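Local coordinates for maintenance of ploidy protein MOB1 (Saccharomyces cerevisiae, PDB 2HJN) that binds and activates the Dbf2 protein kinase of the mitotic exit network, allowing its phosphorylation and activation by Cdc15 in late anaphase, at residues 89-94 with 139-144; 150-155 with 167-172. All blocks are in the same frame, centred on the assembly; numbering follows the deposited sequence.

In the fold
Contact 1 joins helix 75-97 to helix 132-147 close to the centre of the folded chain, and contact 2 joins the loop that follows helix 132-147 to the start of helix 165-187, farther from the centre. Their centres lie about 16 Å apart and their nearest atoms about 5 Å, without touching. In sequence, both segments of contact 1 come before either segment of contact 2. Helix 165-187 connects them: residues 167-172 form half of contact 2, while Leu177 and Val180, farther along, cover Ile90 of contact 1. The same helix then supplies His183 to the zinc site. Within the Mob1/phocein family region, contact 1 thus packs the helical interior, and contact 2 closes the connecting loop onto helix 165-187.

Contact 1: 89-94 with 139-144; sequences QINMLY and LMRWCQ
Segments 89-94 and 139-144 run nearly antiparallel, their axes 152° apart in direction and 12.0 Å apart at closest approach, with Asn91 and Met140 nearest in register. The selenomethionine Met140 spans much of this wide gap. Its CG stands anti to the carbonyl carbon (chi1 -63°) and the chain bends again at chi2 and chi3, bringing the terminal methyl CE to 3.4 Å from the backbone N of Asn91. CE also lies 3.8 Å from CB of Asn91 and 3.8 Å from CG2 of Ile90, so the methyl sits against the backbone at Asn91, with that residue's CB and the branch methyl of Ile90 beside it. This is packing of helix 75-97 against helix 132-147 in the Mob1/phocein helical core, with Leu177 and Val180 of helix 165-187 also touching Ile90. The polar margin is bridged indirectly. Asn91 OD1 lies at the edge of the Arg141 guanidinium, 4.4 Å from NH2, and both atoms hydrogen-bond to Tyr26 OH. Arg141 NE donates to Gln144 OE1 at 2.7 Å, with an N-H...O angle of 144°, while NH2 also bonds to Tyr87 OH and NH1 forms a salt bridge with Glu137.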
loop_
_atom_site.group_PDB
_atom_site.type_symbol
_atom_site.label_atom_id
_atom_site.label_comp_id
_atom_site.label_asym_id
_atom_site.label_seq_id
_atom_site.Cartn_x
_atom_site.Cartn_y
_atom_site.Cartn_z
ATOM N N GLN A 89 -7.376 1.154 6.302
ATOM C CA GLN A 89 -6.685 -0.087 5.883
ATOM C C GLN A 89 -7.181 -0.569 4.500
ATOM O O GLN A 89 -6.378 -1.019 3.641
ATOM C CB GLN A 89 -6.855 -1.187 6.979
ATOM C CG GLN A 89 -6.167 -0.779 8.328
ATOM C CD GLN A 89 -6.434 -1.733 9.458
ATOM O OE1 GLN A 89 -6.677 -2.920 9.223
ATOM N NE2 GLN A 89 -6.388 -1.227 10.719
ATOM N N ILE A 90 -8.490 -0.453 4.245
ATOM C CA ILE A 90 -9.090 -0.955 2.952
ATOM C C ILE A 90 -8.683 -0.001 1.808
ATOM O O ILE A 90 -8.291 -0.429 0.733
ATOM C CB ILE A 90 -10.622 -1.085 3.062
ATOM C CG1 ILE A 90 -11.009 -2.264 3.942
ATOM C CG2 ILE A 90 -11.254 -1.276 1.684
ATOM C CD1 ILE A 90 -12.519 -2.154 4.477
ATOM N N ASN A 91 -8.707 1.297 2.094
ATOM C CA ASN A 91 -8.145 2.313 1.209
ATOM C C ASN A 91 -6.673 2.040 0.818
ATOM O O ASN A 91 -6.332 2.106 -0.385
ATOM C CB ASN A 91 -8.255 3.734 1.844
ATOM C CG ASN A 91 -7.839 4.812 0.880
ATOM O OD1 ASN A 91 -8.482 5.002 -0.179
ATOM N ND2 ASN A 91 -6.749 5.526 1.204
HETATM N N MSE A 92 -5.824 1.717 1.804
HETATM C CA MSE A 92 -4.409 1.405 1.530
HETATM C C MSE A 92 -4.274 0.116 0.712
HETATM O O MSE A 92 -3.500 0.063 -0.267
HETATM C CB MSE A 92 -3.583 1.354 2.843
HETATM C CG MSE A 92 -2.090 0.880 2.638
HETATM SE SE MSE A 92 -1.941 -1.077 2.537
HETATM C CE MSE A 92 -2.427 -1.358 4.403
ATOM N N LEU A 93 -5.070 -0.893 1.050
ATOM C CA LEU A 93 -5.034 -2.179 0.331
ATOM C C LEU A 93 -5.593 -2.087 -1.109
ATOM O O LEU A 93 -4.985 -2.599 -2.040
ATOM C CB LEU A 93 -5.725 -3.264 1.151
ATOM C CG LEU A 93 -4.983 -3.743 2.428
ATOM C CD1 LEU A 93 -5.988 -4.435 3.333
ATOM C CD2 LEU A 93 -3.780 -4.680 2.153
ATOM N N TYR A 94 -6.714 -1.390 -1.318
ATOM C CA TYR A 94 -7.216 -1.185 -2.721
ATOM C C TYR A 94 -6.288 -0.340 -3.531
ATOM O O TYR A 94 -6.028 -0.599 -4.716
ATOM C CB TYR A 94 -8.665 -0.653 -2.759
ATOM C CG TYR A 94 -9.509 -1.340 -3.797
ATOM C CD1 TYR A 94 -10.348 -2.391 -3.449
ATOM C CD2 TYR A 94 -9.451 -0.970 -5.135
ATOM C CE1 TYR A 94 -11.104 -3.055 -4.408
ATOM C CE2 TYR A 94 -10.239 -1.629 -6.130
ATOM C CZ TYR A 94 -11.052 -2.665 -5.747
ATOM O OH TYR A 94 -11.825 -3.311 -6.670
ATOM N N LEU A 139 -18.711 3.681 -3.140
ATOM C CA LEU A 139 -18.845 3.215 -1.773
ATOM C C LEU A 139 -17.904 3.942 -0.847
ATOM O O LEU A 139 -18.340 4.384 0.218
ATOM C CB LEU A 139 -18.606 1.701 -1.611
ATOM C CG LEU A 139 -18.606 0.981 -0.254
ATOM C CD1 LEU A 139 -18.786 -0.533 -0.458
ATOM C CD2 LEU A 139 -17.320 1.076 0.484
HETATM N N MSE A 140 -16.622 4.006 -1.203
HETATM C CA MSE A 140 -15.603 4.647 -0.329
HETATM C C MSE A 140 -15.868 6.137 -0.179
HETATM O O MSE A 140 -15.760 6.657 0.921
HETATM C CB MSE A 140 -14.198 4.439 -0.875
HETATM C CG MSE A 140 -13.787 2.966 -0.926
HETATM SE SE MSE A 140 -13.679 2.044 0.852
HETATM C CE MSE A 140 -11.793 2.465 1.100
ATOM N N ARG A 141 -16.201 6.835 -1.269
ATOM C CA ARG A 141 -16.587 8.269 -1.188
ATOM C C ARG A 141 -17.856 8.453 -0.330
ATOM O O ARG A 141 -17.978 9.435 0.365
ATOM C CB ARG A 141 -16.829 8.912 -2.582
ATOM C CG ARG A 141 -15.566 9.181 -3.493
ATOM C CD ARG A 141 -14.315 9.822 -2.818
ATOM N NE ARG A 141 -13.528 8.913 -1.954
ATOM C CZ ARG A 141 -12.700 7.960 -2.354
ATOM N NH1 ARG A 141 -12.508 7.676 -3.634
ATOM N NH2 ARG A 141 -12.062 7.247 -1.442
ATOM N N TRP A 142 -18.792 7.513 -0.410
ATOM C CA TRP A 142 -19.988 7.537 0.486
ATOM C C TRP A 142 -19.583 7.387 1.984
ATOM O O TRP A 142 -20.131 8.085 2.879
ATOM C CB TRP A 142 -21.041 6.482 0.068
ATOM C CG TRP A 142 -22.218 6.420 1.025
ATOM C CD1 TRP A 142 -23.359 7.173 1.001
ATOM C CD2 TRP A 142 -22.318 5.562 2.146
ATOM N NE1 TRP A 142 -24.197 6.804 2.044
ATOM C CE2 TRP A 142 -23.567 5.826 2.775
ATOM C CE3 TRP A 142 -21.494 4.550 2.663
ATOM C CZ2 TRP A 142 -23.976 5.156 3.927
ATOM C CZ3 TRP A 142 -21.901 3.899 3.850
ATOM C CH2 TRP A 142 -23.142 4.182 4.439
ATOM N N CYS A 143 -18.628 6.491 2.266
ATOM C CA CYS A 143 -18.151 6.348 3.653
ATOM C C CYS A 143 -17.552 7.655 4.195
ATOM O O CYS A 143 -17.830 8.031 5.339
ATOM C CB CYS A 143 -17.139 5.190 3.793
ATOM S SG CYS A 143 -17.858 3.566 3.568
ATOM N N GLN A 144 -16.694 8.299 3.399
ATOM C CA GLN A 144 -16.100 9.588 3.765
ATOM C C GLN A 144 -17.153 10.668 4.010
ATOM O O GLN A 144 -17.014 11.455 4.941
ATOM C CB GLN A 144 -15.069 10.077 2.716
ATOM C CG GLN A 144 -13.848 9.171 2.608
ATOM C CD GLN A 144 -12.775 9.771 1.766
ATOM O OE1 GLN A 144 -12.918 9.842 0.536
ATOM N NE2 GLN A 144 -11.688 10.254 2.418
#

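Contact 2: 150-155 with 167-172; sequences ESLFPS and QRVIQP
Val169 meets two consecutive residues of the loop, one with each methyl. CG1 lies 3.5 Å from CE1 of Phe153, approaching the ring obliquely, and CG2 lies 3.9 Å from CD2 of Leu152. With chi1 at -169°, CG1 is turned to the phenylalanine ring and CG2 to the leucine. The phenylalanine and valine side chains lie alongside, pointing opposite ways, whereas Leu152 reaches its valine methyl at a slant. One residue on, Ile170 adds its CD1, 4.1 Å from Phe153 CZ, its side chain roughly perpendicular to that of the phenylalanine. The contact between the segments is therefore wholly apolar, with the far end of the Phe153 ring in touch with both Val169 and Ile170.

Segment 150-155 is an irregular loop that appears to be closed by a bond within it: Ser155 N donates to Glu150 OE1 at 2.7 Å, meeting the oxygen from above the carboxylate plane, but the modelled position of that carboxylate, too close to the Ser155 side chain, is doubtful. The bond would link residues five apart, with Leu152 and Phe153 between them. On the opposing segment, the helix has a pi-type turn at 167-170, which includes both Val169 and Ile170, and a kink at Pro172, whose nitrogen makes no bond to the preceding turn.

Phe147 and Phe165 each stack edge-to-face with Phe153, forming an aromatic cluster around it. Phe153 thus joins the loop between helices 132-147 and 165-187 to the first turns of helix 165-187, where it also touches Ile173. Helix 75-97 flanks the contact, with Ala80 touching Phe153 and Cys83 touching Ile170.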
loop_
_atom_site.group_PDB
_atom_site.type_symbol
_atom_site.label_atom_id
_atom_site.label_comp_id
_atom_site.label_asym_id
_atom_site.label_seq_id
_atom_site.Cartn_x
_atom_site.Cartn_y
_atom_site.Cartn_z
ATOM N N GLU A 150 -21.137 15.951 10.563
ATOM C CA GLU A 150 -21.136 16.288 12.005
ATOM C C GLU A 150 -22.325 15.749 12.844
ATOM O O GLU A 150 -22.190 15.486 14.056
ATOM C CB GLU A 150 -21.005 17.823 12.160
ATOM C CG GLU A 150 -20.914 18.314 13.580
ATOM C CD GLU A 150 -19.570 18.055 14.205
ATOM O OE1 GLU A 150 -19.519 17.756 15.424
ATOM O OE2 GLU A 150 -18.564 18.166 13.492
ATOM N N SER A 151 -23.461 15.540 12.191
ATOM C CA SER A 151 -24.641 14.967 12.858
ATOM C C SER A 151 -24.554 13.439 13.057
ATOM O O SER A 151 -25.430 12.834 13.707
ATOM C CB SER A 151 -25.919 15.299 12.059
ATOM O OG SER A 151 -26.088 14.430 10.928
ATOM N N LEU A 152 -23.534 12.808 12.452
ATOM C CA LEU A 152 -23.376 11.369 12.558
ATOM C C LEU A 152 -22.135 11.086 13.375
ATOM O O LEU A 152 -22.198 10.378 14.376
ATOM C CB LEU A 152 -23.326 10.707 11.166
ATOM C CG LEU A 152 -24.586 10.785 10.279
ATOM C CD1 LEU A 152 -24.341 10.129 8.921
ATOM C CD2 LEU A 152 -25.911 10.221 10.928
ATOM N N PHE A 153 -21.025 11.699 12.949
ATOM C CA PHE A 153 -19.735 11.556 13.544
ATOM C C PHE A 153 -19.319 12.930 14.095
ATOM O O PHE A 153 -18.772 13.753 13.356
ATOM C CB PHE A 153 -18.739 11.051 12.479
ATOM C CG PHE A 153 -18.849 9.556 12.176
ATOM C CD1 PHE A 153 -19.778 9.072 11.266
ATOM C CD2 PHE A 153 -17.973 8.657 12.767
ATOM C CE1 PHE A 153 -19.870 7.670 10.962
ATOM C CE2 PHE A 153 -18.049 7.283 12.478
ATOM C CZ PHE A 153 -19.030 6.796 11.579
ATOM N N PRO A 154 -19.619 13.201 15.372
ATOM C CA PRO A 154 -19.318 14.534 15.909
ATOM C C PRO A 154 -17.817 14.872 15.793
ATOM O O PRO A 154 -16.962 14.057 16.163
ATOM C CB PRO A 154 -19.783 14.451 17.370
ATOM C CG PRO A 154 -20.034 12.993 17.634
ATOM C CD PRO A 154 -20.259 12.323 16.358
ATOM N N SER A 155 -17.503 16.026 15.224
ATOM C CA SER A 155 -16.112 16.396 14.970
ATOM C C SER A 155 -15.545 17.318 16.056
ATOM O O SER A 155 -14.487 17.937 15.874
ATOM C CB SER A 155 -15.972 17.057 13.593
ATOM O OG SER A 155 -16.340 18.432 13.655
ATOM N N GLN A 167 -26.547 0.881 15.074
ATOM C CA GLN A 167 -27.391 0.108 14.161
ATOM C C GLN A 167 -27.612 0.799 12.845
ATOM O O GLN A 167 -27.674 0.144 11.794
ATOM C CB GLN A 167 -28.768 -0.146 14.811
ATOM C CG GLN A 167 -28.696 -0.863 16.195
ATOM C CD GLN A 167 -28.099 -0.007 17.309
ATOM O OE1 GLN A 167 -28.354 1.212 17.414
ATOM N NE2 GLN A 167 -27.295 -0.648 18.159
ATOM N N ARG A 168 -27.766 2.119 12.895
ATOM C CA ARG A 168 -28.146 2.906 11.727
ATOM C C ARG A 168 -26.954 3.477 10.952
ATOM O O ARG A 168 -27.095 3.846 9.787
ATOM C CB ARG A 168 -29.034 4.045 12.149
ATOM N N VAL A 169 -25.808 3.623 11.611
ATOM C CA VAL A 169 -24.632 4.202 10.925
ATOM C C VAL A 169 -23.490 3.199 10.809
ATOM O O VAL A 169 -23.020 2.902 9.691
ATOM C CB VAL A 169 -24.108 5.468 11.630
ATOM C CG1 VAL A 169 -23.057 6.185 10.738
ATOM C CG2 VAL A 169 -25.257 6.466 11.948
ATOM N N ILE A 170 -23.054 2.673 11.958
ATOM C CA ILE A 170 -21.907 1.736 12.006
ATOM C C ILE A 170 -22.159 0.433 11.207
ATOM O O ILE A 170 -21.353 0.048 10.313
ATOM C CB ILE A 170 -21.433 1.468 13.477
ATOM C CG1 ILE A 170 -20.834 2.734 14.154
ATOM C CG2 ILE A 170 -20.437 0.297 13.532
ATOM C CD1 ILE A 170 -19.393 3.190 13.592
ATOM N N GLN A 171 -23.281 -0.230 11.457
ATOM C CA GLN A 171 -23.557 -1.531 10.797
ATOM C C GLN A 171 -23.644 -1.555 9.285
ATOM O O GLN A 171 -23.074 -2.459 8.648
ATOM C CB GLN A 171 -24.756 -2.270 11.433
ATOM C CG GLN A 171 -24.315 -3.118 12.585
ATOM C CD GLN A 171 -25.461 -3.757 13.323
ATOM O OE1 GLN A 171 -25.761 -4.931 13.093
ATOM N NE2 GLN A 171 -26.127 -2.994 14.207
ATOM N N PRO A 172 -24.360 -0.573 8.689
ATOM C CA PRO A 172 -24.371 -0.412 7.226
ATOM C C PRO A 172 -22.952 -0.165 6.645
ATOM O O PRO A 172 -22.590 -0.790 5.641
ATOM C CB PRO A 172 -25.296 0.786 7.024
ATOM C CG PRO A 172 -26.262 0.738 8.339
ATOM C CD PRO A 172 -25.276 0.379 9.378
#